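Local coordinates for protein phytochrome Response Regulator RcpA (Tolypothrix sp. PCC 7601, PDB 1K68) that probably relays light signals from a cyanobacterial phytochrome as a CheY-like homodimeric response regulator that is phosphorylated on an aspartate beside a magnesium ion, at residues V8-A13 with N64-D69; V89-S94 with C110-S115; A53-L58 with K84-V89; K4-E9 with V32-G37. All blocks are in the same frame, centred on the assembly; numbering follows the deposited sequence.

Contact 1: residues V8-A13 with N64-D69. With MG (magnesium ion), chain C.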
loop_
_atom_site.group_PDB
_atom_site.type_symbol
_atom_site.label_atom_id
_atom_site.label_comp_id
_atom_site.label_asym_id
_atom_site.label_seq_id
_atom_site.Cartn_x
_atom_site.Cartn_y
_atom_site.Cartn_z
ATOM N N VAL A 8 14.795 -6.566 -3.949
ATOM C CA VAL A 8 14.986 -7.901 -3.394
ATOM C C VAL A 8 14.408 -7.827 -1.978
ATOM O O VAL A 8 15.052 -7.314 -1.058
ATOM C CB VAL A 8 16.481 -8.280 -3.338
ATOM C CG1 VAL A 8 16.626 -9.725 -2.878
ATOM C CG2 VAL A 8 17.129 -8.089 -4.710
ATOM N N GLU A 9 13.186 -8.341 -1.826
ATOM C CA GLU A 9 12.450 -8.292 -0.559
ATOM C C GLU A 9 11.367 -9.374 -0.515
ATOM O O GLU A 9 10.743 -9.667 -1.529
ATOM C CB GLU A 9 11.797 -6.916 -0.441
ATOM C CG GLU A 9 10.740 -6.784 0.634
ATOM C CD GLU A 9 11.328 -6.804 2.019
ATOM O OE1 GLU A 9 11.092 -7.791 2.749
ATOM O OE2 GLU A 9 12.031 -5.832 2.371
ATOM N N ASP A 10 11.131 -9.965 0.652
ATOM C CA ASP A 10 10.109 -11.013 0.756
ATOM C C ASP A 10 8.821 -10.577 1.469
ATOM O O ASP A 10 7.763 -11.163 1.254
ATOM C CB ASP A 10 10.690 -12.252 1.445
ATOM C CG ASP A 10 11.167 -11.969 2.848
ATOM O OD1 ASP A 10 11.784 -10.908 3.047
ATOM O OD2 ASP A 10 10.939 -12.806 3.746
ATOM N N ASN A 11 8.907 -9.549 2.306
ATOM C CA ASN A 11 7.740 -9.057 3.037
ATOM C C ASN A 11 6.730 -8.433 2.065
ATOM O O ASN A 11 6.961 -7.348 1.528
ATOM C CB ASN A 11 8.190 -8.029 4.077
ATOM C CG ASN A 11 7.082 -7.628 5.023
ATOM O OD1 ASN A 11 6.136 -6.942 4.637
ATOM N ND2 ASN A 11 7.189 -8.061 6.275
ATOM N N LYS A 12 5.615 -9.125 1.837
ATOM C CA LYS A 12 4.598 -8.630 0.915
ATOM C C LYS A 12 4.067 -7.264 1.308
ATOM O O LYS A 12 3.755 -6.452 0.448
ATOM C CB LYS A 12 3.450 -9.637 0.794
ATOM C CG LYS A 12 3.823 -10.849 -0.057
ATOM C CD LYS A 12 2.774 -11.948 -0.037
ATOM C CE LYS A 12 3.254 -13.156 -0.836
ATOM N NZ LYS A 12 2.260 -14.265 -0.864
ATOM N N ALA A 13 3.977 -7.002 2.604
ATOM C CA ALA A 13 3.487 -5.711 3.064
ATOM C C ALA A 13 4.445 -4.617 2.607
ATOM O O ALA A 13 4.019 -3.603 2.052
ATOM C CB ALA A 13 3.366 -5.702 4.576
ATOM N N ASN A 64 17.356 -9.723 5.691
ATOM C CA ASN A 64 16.856 -11.023 6.142
ATOM C C ASN A 64 16.024 -11.715 5.063
ATOM O O ASN A 64 14.793 -11.751 5.132
ATOM C CB ASN A 64 16.030 -10.848 7.424
ATOM C CG ASN A 64 15.593 -12.183 8.041
ATOM O OD1 ASN A 64 15.202 -12.239 9.200
ATOM N ND2 ASN A 64 15.651 -13.251 7.258
ATOM N N LEU A 65 16.713 -12.280 4.078
ATOM C CA LEU A 65 16.058 -12.959 2.969
ATOM C C LEU A 65 16.123 -14.477 3.057
ATOM O O LEU A 65 17.047 -15.049 3.645
ATOM C CB LEU A 65 16.697 -12.541 1.648
ATOM C CG LEU A 65 16.647 -11.078 1.231
ATOM C CD1 LEU A 65 17.601 -10.858 0.075
ATOM C CD2 LEU A 65 15.236 -10.700 0.842
ATOM N N PRO A 66 15.120 -15.145 2.480
ATOM C CA PRO A 66 15.020 -16.606 2.451
ATOM C C PRO A 66 16.027 -17.158 1.446
ATOM O O PRO A 66 16.375 -16.479 0.470
ATOM C CB PRO A 66 13.587 -16.841 1.983
ATOM C CG PRO A 66 12.865 -15.655 2.507
ATOM C CD PRO A 66 13.816 -14.536 2.176
ATOM N N LYS A 67 16.482 -18.385 1.699
ATOM C CA LYS A 67 17.428 -19.083 0.838
ATOM C C LYS A 67 18.847 -18.529 0.947
ATOM O O LYS A 67 19.767 -19.225 1.368
ATOM C CB LYS A 67 16.950 -19.013 -0.612
ATOM C CG LYS A 67 15.582 -19.626 -0.838
ATOM C CD LYS A 67 15.686 -20.973 -1.528
ATOM C CE LYS A 67 15.010 -20.933 -2.891
ATOM N NZ LYS A 67 15.078 -22.247 -3.589
ATOM N N LYS A 68 19.017 -17.274 0.561
ATOM C CA LYS A 68 20.318 -16.627 0.604
ATOM C C LYS A 68 20.036 -15.214 1.106
ATOM O O LYS A 68 19.245 -14.490 0.497
ATOM C CB LYS A 68 20.901 -16.600 -0.809
ATOM C CG LYS A 68 22.306 -16.086 -0.917
ATOM C CD LYS A 68 22.915 -16.524 -2.241
ATOM C CE LYS A 68 24.437 -16.624 -2.136
ATOM N NZ LYS A 68 25.065 -17.122 -3.388
ATOM N N ASP A 69 20.660 -14.816 2.212
ATOM C CA ASP A 69 20.389 -13.483 2.743
ATOM C C ASP A 69 21.062 -12.348 1.997
ATOM O O ASP A 69 21.967 -12.553 1.187
ATOM C CB ASP A 69 20.722 -13.390 4.248
ATOM C CG ASP A 69 22.206 -13.545 4.549
ATOM O OD1 ASP A 69 23.042 -13.187 3.694
ATOM O OD2 ASP A 69 22.538 -14.002 5.663
HETATM MG MG MG C . 12.990 -9.981 4.731
HETATM O O HOH W 1 10.974 -11.037 5.641
#
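N64 meets D10 through the magnesium ion. The backbone O of N64 binds the metal at 2.6 Å, and OD1 of D10 binds it at 2.3 Å. Between themselves, N64 O and D10 OD1 are 3.8 Å apart. CG of D10 lies between its own backbone N and carbonyl carbon (chi1 61°), which turns the carboxylate toward the metal. Water 1 is another ligand, and the phosphorylated D62 belongs to the same site. This is the acidic pocket of a CheY-like receiver domain, built from loops that follow the parallel strands.

E9 lies in the second shell of the metal, with its OE1 3.5 Å from the magnesium ion. OE1 takes the N-H of N11 at 2.8 Å, on the anti side of the carboxylate, and a weak bond from the N of D10. OE2 forms a salt bridge with K114. An alanine at E9 would probably leave the N-H of N11 and the charge of K114 without this partner and let the D10 loop shift.

L65 comes next and turns to the strand end. Its CD1 presses on V8 CG1 at 3.3 Å, tighter than usual, with the side chains at about a right angle. Its CD2 lies 3.9 Å from E9 CA. P66 follows. CG and CD of its ring lie against the D10 carboxylate, CG 3.7 Å from D10 OD2.

Contact 2: residues V89-S94 with C110-S115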
loop_
_atom_site.group_PDB
_atom_site.type_symbol
_atom_site.label_atom_id
_atom_site.label_comp_id
_atom_site.label_asym_id
_atom_site.label_seq_id
_atom_site.Cartn_x
_atom_site.Cartn_y
_atom_site.Cartn_z
ATOM N N VAL A 89 21.208 -0.133 -2.439
ATOM C CA VAL A 89 20.735 0.557 -1.250
ATOM C C VAL A 89 20.094 -0.488 -0.353
ATOM O O VAL A 89 19.038 -1.046 -0.677
ATOM C CB VAL A 89 19.662 1.624 -1.563
ATOM C CG1 VAL A 89 19.065 2.146 -0.254
ATOM C CG2 VAL A 89 20.278 2.777 -2.331
ATOM N N VAL A 90 20.736 -0.784 0.768
ATOM C CA VAL A 90 20.151 -1.746 1.682
ATOM C C VAL A 90 19.035 -1.018 2.424
ATOM O O VAL A 90 19.246 0.072 2.958
ATOM C CB VAL A 90 21.215 -2.302 2.661
ATOM C CG1 VAL A 90 20.546 -2.903 3.910
ATOM C CG2 VAL A 90 22.030 -3.379 1.945
ATOM N N LEU A 91 17.837 -1.601 2.388
ATOM C CA LEU A 91 16.653 -1.060 3.057
ATOM C C LEU A 91 16.182 -2.230 3.902
ATOM O O LEU A 91 15.645 -3.212 3.389
ATOM C CB LEU A 91 15.578 -0.651 2.033
ATOM C CG LEU A 91 14.224 -0.151 2.550
ATOM C CD1 LEU A 91 14.406 1.045 3.477
ATOM C CD2 LEU A 91 13.348 0.222 1.367
ATOM N N SER A 92 16.391 -2.121 5.210
ATOM C CA SER A 92 16.066 -3.215 6.104
ATOM C C SER A 92 15.521 -2.778 7.460
ATOM O O SER A 92 15.736 -1.644 7.898
ATOM C CB SER A 92 17.344 -4.054 6.293
ATOM O OG SER A 92 17.198 -5.033 7.298
ATOM N N THR A 93 14.810 -3.692 8.118
ATOM C CA THR A 93 14.254 -3.431 9.442
ATOM C C THR A 93 15.393 -3.495 10.452
ATOM O O THR A 93 15.291 -2.965 11.555
ATOM C CB THR A 93 13.221 -4.500 9.859
ATOM O OG1 THR A 93 13.793 -5.802 9.680
ATOM C CG2 THR A 93 11.941 -4.381 9.040
ATOM N N SER A 94 16.491 -4.133 10.063
ATOM C CA SER A 94 17.619 -4.273 10.975
ATOM C C SER A 94 18.349 -3.006 11.394
ATOM O O SER A 94 18.789 -2.208 10.568
ATOM C CB SER A 94 18.653 -5.249 10.411
ATOM O OG SER A 94 19.798 -5.278 11.254
ATOM N N CYS A 110 24.597 2.619 0.281
ATOM C CA CYS A 110 23.887 3.248 1.383
ATOM C C CYS A 110 23.071 2.245 2.182
ATOM O O CYS A 110 22.596 1.230 1.644
ATOM C CB CYS A 110 22.953 4.340 0.852
ATOM S SG CYS A 110 22.275 5.384 2.158
ATOM N N TYR A 111 22.895 2.539 3.470
ATOM C CA TYR A 111 22.123 1.670 4.357
ATOM C C TYR A 111 20.977 2.475 4.964
ATOM O O TYR A 111 21.187 3.560 5.515
ATOM C CB TYR A 111 23.038 1.125 5.462
ATOM C CG TYR A 111 22.455 0.027 6.330
ATOM C CD1 TYR A 111 22.957 -1.278 6.266
ATOM C CD2 TYR A 111 21.457 0.303 7.269
ATOM C CE1 TYR A 111 22.489 -2.276 7.126
ATOM C CE2 TYR A 111 20.978 -0.688 8.126
ATOM C CZ TYR A 111 21.504 -1.971 8.052
ATOM O OH TYR A 111 21.071 -2.940 8.924
ATOM N N ILE A 112 19.762 1.951 4.856
ATOM C CA ILE A 112 18.602 2.640 5.407
ATOM C C ILE A 112 17.753 1.668 6.212
ATOM O O ILE A 112 17.480 0.553 5.772
ATOM C CB ILE A 112 17.726 3.264 4.293
ATOM C CG1 ILE A 112 18.537 4.292 3.502
ATOM C CG2 ILE A 112 16.499 3.925 4.912
ATOM C CD1 ILE A 112 17.821 4.840 2.310
ATOM N N THR A 113 17.343 2.099 7.398
ATOM C CA THR A 113 16.515 1.267 8.254
ATOM C C THR A 113 15.055 1.596 8.006
ATOM O O THR A 113 14.677 2.766 7.930
ATOM C CB THR A 113 16.824 1.508 9.735
ATOM O OG1 THR A 113 16.590 2.887 10.043
ATOM C CG2 THR A 113 18.275 1.173 10.036
ATOM N N LYS A 114 14.234 0.562 7.878
ATOM C CA LYS A 114 12.817 0.761 7.645
ATOM C C LYS A 114 12.179 1.414 8.877
ATOM O O LYS A 114 12.376 0.957 10.003
ATOM C CB LYS A 114 12.156 -0.585 7.350
ATOM C CG LYS A 114 12.637 -1.253 6.060
ATOM C CD LYS A 114 11.969 -2.606 5.890
ATOM C CE LYS A 114 12.349 -3.245 4.572
ATOM N NZ LYS A 114 11.915 -4.656 4.531
ATOM N N SER A 115 11.434 2.494 8.662
ATOM C CA SER A 115 10.775 3.196 9.768
ATOM C C SER A 115 9.723 2.289 10.398
ATOM O O SER A 115 9.252 1.332 9.774
ATOM C CB SER A 115 10.072 4.463 9.267
ATOM O OG SER A 115 10.897 5.230 8.411
#
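The last beta-alpha-beta unit of the receiver sheet sets V89-S92 beside C110-T113 as parallel strands, 15° apart in direction. V90 grips the neighbouring strand twice. Its N donates to C110 O at 2.9 Å, and its O accepts from I112 N. S92 repeats the pattern, with its N bonded to I112 O and its O to K114 N.

V90 and Y111 share one face of the sheet. CG of Y111 is anti to the backbone N (chi1 -170°), and the ring lies across V90. V90 CG1 sits over a ring face, 4.1 Å from the Y111 centroid and offset toward the rim. At the ring edge, Y111 OH donates to S94 O at 2.9 Å, meeting it from above the carbonyl plane (55° out of it). An alanine in place of Y111 would probably leave S94 O without this donor and open a gap beside V90.

On the other face, I112 bridges two residues. Its CG2 meets L91 CD1 at 3.8 Å, and its CD1 meets V89 CG1 at 3.9 Å. Helix 118-135 covers I112.

K114 runs extended back over the strand end. Its CD lies 3.6 Å from T93 CG2, and its CE 3.5 Å from L91 O. Besides E9, its NZ forms a salt bridge with D14 and a hydrogen bond with the aspartyl phosphate, which T93 N also reaches. An inward tyrosine bonded to this backbone oxygen, beside a phosphate-bound lysine, is consistent with the activated state of CheY-like receivers.

Contact 3: residues A53-L58 with K84-V89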
loop_
_atom_site.group_PDB
_atom_site.type_symbol
_atom_site.label_atom_id
_atom_site.label_comp_id
_atom_site.label_asym_id
_atom_site.label_seq_id
_atom_site.Cartn_x
_atom_site.Cartn_y
_atom_site.Cartn_z
ATOM N N ALA A 53 16.804 -10.569 -19.105
ATOM C CA ALA A 53 16.443 -9.538 -18.134
ATOM C C ALA A 53 17.547 -8.477 -18.112
ATOM O O ALA A 53 18.688 -8.765 -17.754
ATOM C CB ALA A 53 16.276 -10.158 -16.757
ATOM N N SER A 54 17.207 -7.253 -18.500
ATOM C CA SER A 54 18.184 -6.169 -18.539
ATOM C C SER A 54 18.687 -5.791 -17.150
ATOM O O SER A 54 17.999 -5.990 -16.146
ATOM C CB SER A 54 17.592 -4.941 -19.233
ATOM O OG SER A 54 16.395 -4.528 -18.604
ATOM N N ARG A 55 19.897 -5.245 -17.111
ATOM C CA ARG A 55 20.536 -4.848 -15.860
ATOM C C ARG A 55 19.789 -3.724 -15.157
ATOM O O ARG A 55 19.422 -2.732 -15.770
ATOM C CB ARG A 55 21.975 -4.406 -16.141
ATOM C CG ARG A 55 22.811 -4.098 -14.906
ATOM C CD ARG A 55 24.140 -3.493 -15.312
ATOM N NE ARG A 55 24.823 -4.340 -16.285
ATOM C CZ ARG A 55 25.849 -3.948 -17.034
ATOM N NH1 ARG A 55 26.321 -2.712 -16.925
ATOM N NH2 ARG A 55 26.395 -4.790 -17.904
ATOM N N PRO A 56 19.547 -3.867 -13.849
ATOM C CA PRO A 56 18.835 -2.790 -13.155
ATOM C C PRO A 56 19.739 -1.576 -12.959
ATOM O O PRO A 56 20.964 -1.696 -12.944
ATOM C CB PRO A 56 18.441 -3.439 -11.832
ATOM C CG PRO A 56 19.551 -4.400 -11.594
ATOM C CD PRO A 56 19.757 -5.019 -12.960
ATOM N N ASP A 57 19.137 -0.405 -12.814
ATOM C CA ASP A 57 19.916 0.799 -12.604
ATOM C C ASP A 57 20.105 1.029 -11.117
ATOM O O ASP A 57 21.042 1.702 -10.709
ATOM C CB ASP A 57 19.215 2.004 -13.221
ATOM C CG ASP A 57 19.053 1.868 -14.711
ATOM O OD1 ASP A 57 17.907 1.676 -15.173
ATOM O OD2 ASP A 57 20.081 1.933 -15.415
ATOM N N LEU A 58 19.210 0.457 -10.316
ATOM C CA LEU A 58 19.267 0.604 -8.867
ATOM C C LEU A 58 18.753 -0.643 -8.158
ATOM O O LEU A 58 17.706 -1.181 -8.511
ATOM C CB LEU A 58 18.422 1.793 -8.435
ATOM C CG LEU A 58 18.342 2.045 -6.931
ATOM C CD1 LEU A 58 19.636 2.660 -6.459
ATOM C CD2 LEU A 58 17.189 2.980 -6.639
ATOM N N LYS A 84 29.403 -4.862 -9.549
ATOM C CA LYS A 84 29.809 -3.976 -8.469
ATOM C C LYS A 84 29.515 -2.499 -8.687
ATOM O O LYS A 84 29.472 -1.730 -7.726
ATOM C CB LYS A 84 31.290 -4.166 -8.159
ATOM C CG LYS A 84 32.240 -3.593 -9.180
ATOM C CD LYS A 84 33.672 -3.813 -8.718
ATOM C CE LYS A 84 34.666 -3.269 -9.715
ATOM N NZ LYS A 84 36.059 -3.637 -9.347
ATOM N N ARG A 85 29.307 -2.091 -9.934
ATOM C CA ARG A 85 29.022 -0.685 -10.201
ATOM C C ARG A 85 27.550 -0.337 -10.013
ATOM O O ARG A 85 27.194 0.836 -9.940
ATOM C CB ARG A 85 29.477 -0.287 -11.611
ATOM C CG ARG A 85 30.991 -0.118 -11.757
ATOM C CD ARG A 85 31.355 0.281 -13.184
ATOM N NE ARG A 85 30.859 -0.701 -14.147
ATOM C CZ ARG A 85 31.311 -1.949 -14.249
ATOM N NH1 ARG A 85 32.281 -2.377 -13.449
ATOM N NH2 ARG A 85 30.779 -2.778 -15.139
ATOM N N ILE A 86 26.696 -1.352 -9.936
ATOM C CA ILE A 86 25.275 -1.107 -9.746
ATOM C C ILE A 86 25.058 -0.603 -8.324
ATOM O O ILE A 86 25.466 -1.246 -7.363
ATOM C CB ILE A 86 24.434 -2.381 -9.927
ATOM C CG1 ILE A 86 24.699 -3.010 -11.304
ATOM C CG2 ILE A 86 22.965 -2.033 -9.794
ATOM C CD1 ILE A 86 24.003 -4.340 -11.507
ATOM N N PRO A 87 24.427 0.565 -8.176
ATOM C CA PRO A 87 24.195 1.080 -6.826
ATOM C C PRO A 87 23.252 0.187 -6.029
ATOM O O PRO A 87 22.165 -0.174 -6.495
ATOM C CB PRO A 87 23.602 2.454 -7.079
ATOM C CG PRO A 87 24.254 2.867 -8.362
ATOM C CD PRO A 87 24.185 1.606 -9.187
ATOM N N VAL A 88 23.683 -0.188 -4.830
ATOM C CA VAL A 88 22.867 -1.014 -3.958
ATOM C C VAL A 88 22.503 -0.210 -2.725
ATOM O O VAL A 88 23.379 0.344 -2.056
ATOM C CB VAL A 88 23.610 -2.294 -3.491
ATOM C CG1 VAL A 88 22.750 -3.067 -2.462
ATOM C CG2 VAL A 88 23.901 -3.193 -4.678
ATOM N N VAL A 89 21.208 -0.133 -2.439
ATOM C CA VAL A 89 20.735 0.557 -1.250
ATOM C C VAL A 89 20.094 -0.488 -0.353
ATOM O O VAL A 89 19.038 -1.046 -0.677
ATOM C CB VAL A 89 19.662 1.624 -1.563
ATOM C CG1 VAL A 89 19.065 2.146 -0.254
ATOM C CG2 VAL A 89 20.278 2.777 -2.331
#
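I86 packs against R55 and P56, while L58 packs against P87 and V89. The apolar contacts come first. The side chains of R55 and I86 meet at an oblique angle. CG of R55 is anti to its backbone N (chi1 -174°), which brings CG and CD of R55 against the tip of I86. I86 CD1 lies 3.6 Å from R55 CG. The same CD1 reaches P56 CG more loosely, at 4.5 Å. Further along, L58 CD1 lies 4.0 Å from P87 CB, with the two side chains at about a right angle. That methyl also touches V89 CG2 at 4.2 Å. W132 of helix 118-135 lies against L58, P87 and V89.

The second group is carbon against carbonyl oxygen. P56 O faces I86 CG2 at 3.7 Å. D57 O lies 3.5 Å from P87 CD. In the reverse direction, P87 O lies 3.8 Å from L58 CD1.

Polar groups find partners elsewhere. D57 OD1 takes the backbone N-H of K4, and the backbone O of I86 accepts from K78 NZ. Charge plays little part across the contact. The guanidinium groups of R55 and R85 are near each other, with R55 NH1 4.8 Å from R85 NH2, and their like charges probably repel weakly.

The contact therefore joins the loop and first residue of strand 58-60 to the loop and start of strand 88-92 by van der Waals contact of side chains with each other and with backbone carbonyls. P87 has no N-H to donate, and the regular strand bonding of both segments is made to other partners, K4 and F6 for L58 and I59 for P87.

Contact 4: residues K4-E9 with V32-G37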
loop_
_atom_site.group_PDB
_atom_site.type_symbol
_atom_site.label_atom_id
_atom_site.label_comp_id
_atom_site.label_asym_id
_atom_site.label_seq_id
_atom_site.Cartn_x
_atom_site.Cartn_y
_atom_site.Cartn_z
ATOM N N LYS A 4 15.353 1.037 -14.428
ATOM C CA LYS A 4 14.832 -0.160 -13.781
ATOM C C LYS A 4 15.333 -0.282 -12.345
ATOM O O LYS A 4 16.515 -0.097 -12.072
ATOM C CB LYS A 4 15.230 -1.430 -14.537
ATOM C CG LYS A 4 14.761 -2.698 -13.806
ATOM C CD LYS A 4 15.318 -3.981 -14.393
ATOM C CE LYS A 4 14.639 -4.359 -15.696
ATOM N NZ LYS A 4 15.108 -5.699 -16.153
ATOM N N ILE A 5 14.419 -0.608 -11.438
ATOM C CA ILE A 5 14.741 -0.777 -10.034
ATOM C C ILE A 5 14.500 -2.234 -9.663
ATOM O O ILE A 5 13.420 -2.779 -9.913
ATOM C CB ILE A 5 13.859 0.124 -9.163
ATOM C CG1 ILE A 5 14.076 1.576 -9.560
ATOM C CG2 ILE A 5 14.193 -0.068 -7.702
ATOM C CD1 ILE A 5 13.062 2.504 -8.961
ATOM N N PHE A 6 15.521 -2.859 -9.087
ATOM C CA PHE A 6 15.447 -4.258 -8.678
ATOM C C PHE A 6 15.285 -4.306 -7.158
ATOM O O PHE A 6 16.194 -3.938 -6.410
ATOM C CB PHE A 6 16.727 -4.979 -9.120
ATOM C CG PHE A 6 16.656 -6.475 -9.025
ATOM C CD1 PHE A 6 15.641 -7.184 -9.664
ATOM C CD2 PHE A 6 17.634 -7.183 -8.337
ATOM C CE1 PHE A 6 15.607 -8.574 -9.620
ATOM C CE2 PHE A 6 17.610 -8.576 -8.286
ATOM C CZ PHE A 6 16.595 -9.275 -8.930
ATOM N N LEU A 7 14.110 -4.740 -6.720
ATOM C CA LEU A 7 13.786 -4.840 -5.309
ATOM C C LEU A 7 13.862 -6.289 -4.860
ATOM O O LEU A 7 13.109 -7.138 -5.352
ATOM C CB LEU A 7 12.375 -4.298 -5.060
ATOM C CG LEU A 7 11.722 -4.502 -3.686
ATOM C CD1 LEU A 7 12.505 -3.770 -2.591
ATOM C CD2 LEU A 7 10.293 -3.981 -3.742
ATOM N N VAL A 8 14.795 -6.566 -3.949
ATOM C CA VAL A 8 14.986 -7.901 -3.394
ATOM C C VAL A 8 14.408 -7.827 -1.978
ATOM O O VAL A 8 15.052 -7.314 -1.058
ATOM C CB VAL A 8 16.481 -8.280 -3.338
ATOM C CG1 VAL A 8 16.626 -9.725 -2.878
ATOM C CG2 VAL A 8 17.129 -8.089 -4.710
ATOM N N GLU A 9 13.186 -8.341 -1.826
ATOM C CA GLU A 9 12.450 -8.292 -0.559
ATOM C C GLU A 9 11.367 -9.374 -0.515
ATOM O O GLU A 9 10.743 -9.667 -1.529
ATOM C CB GLU A 9 11.797 -6.916 -0.441
ATOM C CG GLU A 9 10.740 -6.784 0.634
ATOM C CD GLU A 9 11.328 -6.804 2.019
ATOM O OE1 GLU A 9 11.092 -7.791 2.749
ATOM O OE2 GLU A 9 12.031 -5.832 2.371
ATOM N N VAL A 32 11.140 -4.362 -10.740
ATOM C CA VAL A 32 11.130 -5.810 -10.793
ATOM C C VAL A 32 11.450 -6.309 -9.400
ATOM O O VAL A 32 12.465 -5.942 -8.813
ATOM C CB VAL A 32 12.155 -6.339 -11.797
ATOM C CG1 VAL A 32 12.255 -7.848 -11.692
ATOM C CG2 VAL A 32 11.729 -5.944 -13.202
ATOM N N THR A 33 10.572 -7.150 -8.873
ATOM C CA THR A 33 10.717 -7.667 -7.525
ATOM C C THR A 33 10.923 -9.174 -7.456
ATOM O O THR A 33 10.145 -9.931 -8.033
ATOM C CB THR A 33 9.449 -7.327 -6.696
ATOM O OG1 THR A 33 9.162 -5.924 -6.802
ATOM C CG2 THR A 33 9.638 -7.699 -5.231
ATOM N N VAL A 34 11.986 -9.604 -6.774
ATOM C CA VAL A 34 12.239 -11.028 -6.564
ATOM C C VAL A 34 12.227 -11.179 -5.048
ATOM O O VAL A 34 12.583 -10.239 -4.324
ATOM C CB VAL A 34 13.592 -11.511 -7.135
ATOM C CG1 VAL A 34 13.549 -11.479 -8.652
ATOM C CG2 VAL A 34 14.727 -10.665 -6.599
ATOM N N ARG A 35 11.843 -12.357 -4.568
ATOM C CA ARG A 35 11.697 -12.575 -3.132
ATOM C C ARG A 35 12.722 -13.365 -2.331
ATOM O O ARG A 35 12.484 -13.667 -1.165
ATOM C CB ARG A 35 10.302 -13.141 -2.887
ATOM C CG ARG A 35 9.238 -12.309 -3.594
ATOM C CD ARG A 35 7.888 -12.993 -3.652
ATOM N NE ARG A 35 6.944 -12.398 -2.717
ATOM C CZ ARG A 35 7.119 -12.368 -1.402
ATOM N NH1 ARG A 35 8.205 -12.898 -0.859
ATOM N NH2 ARG A 35 6.206 -11.808 -0.628
ATOM N N ASP A 36 13.850 -13.713 -2.931
ATOM C CA ASP A 36 14.888 -14.414 -2.177
ATOM C C ASP A 36 16.261 -14.139 -2.774
ATOM O O ASP A 36 16.370 -13.728 -3.925
ATOM C CB ASP A 36 14.628 -15.924 -2.114
ATOM C CG ASP A 36 14.804 -16.608 -3.450
ATOM O OD1 ASP A 36 13.783 -16.980 -4.067
ATOM O OD2 ASP A 36 15.963 -16.767 -3.880
ATOM N N GLY A 37 17.300 -14.358 -1.979
ATOM C CA GLY A 37 18.653 -14.107 -2.437
ATOM C C GLY A 37 19.037 -14.898 -3.670
ATOM O O GLY A 37 19.727 -14.386 -4.553
#
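F6 spans V32 and V34 on the neighbouring strand. Its CB packs on P56, outside the two segments. CG is anti to the backbone N (chi1 -168°), which lays the ring over toward strand 30-34. CD1 comes within 3.5 Å of V32 O and 4.0 Å of V32 CG1. CE1 is next and meets V34 CG1 at 3.7 Å. At the tip, CZ touches V34 CG2 at 3.3 Å, a close fit. CE2 lies beside the same methyl. The side chains of F6 and V34 cross at about a right angle, and Y43 of helix 37-44 stacks on the F6 ring.

Other residues extend this face. V8 CG2 lies 4.0 Å from V34 CG2. At the start of the strand, K4 bends at chi3 and brings its CE near V32 CG2. Its NZ goes on to Y43 OH and S54 O.

The opposite face carries L7 and T33. Their side chains lie side by side and point the same way, with L7 CD2 3.8 Å from T33 OG1. I18 of helix 12-23 packs on L7.

Four backbone bonds hold the strands together. V32 gives its N to I5 O at 2.9 Å and takes L7 N on its O. V34 gives its N to L7 O and takes E9 N on its O at 3.2 Å. The strands run 18° apart in direction. Two parallel strands joined through helix 12-23 form the opening beta-alpha-beta unit of the (beta/alpha)5 receiver fold.

How the contacts relate
Contacts 2 and 4 pair strands near the two sides of one parallel sheet, with centres about 15 Å apart. Strand 58-60 lies between strands 4-8 and 88-92. Contacts 1 and 4 share V8 and E9, so the edge pairing of contact 4 runs directly into the magnesium site. Contact 1 joins contact 2 by the salt bridge of E9 OE2 to K114 NZ. The side chains of E9 and K114 lie about 4 and 5 Å from the magnesium ion. Contact 3 is at the other end of the sheet, its centre about 18 Å from that of contact 1. It meets contact 4 where L58 O lies 2.8 Å from F6 N, a probable hydrogen bond, and shares V89 with contact 2.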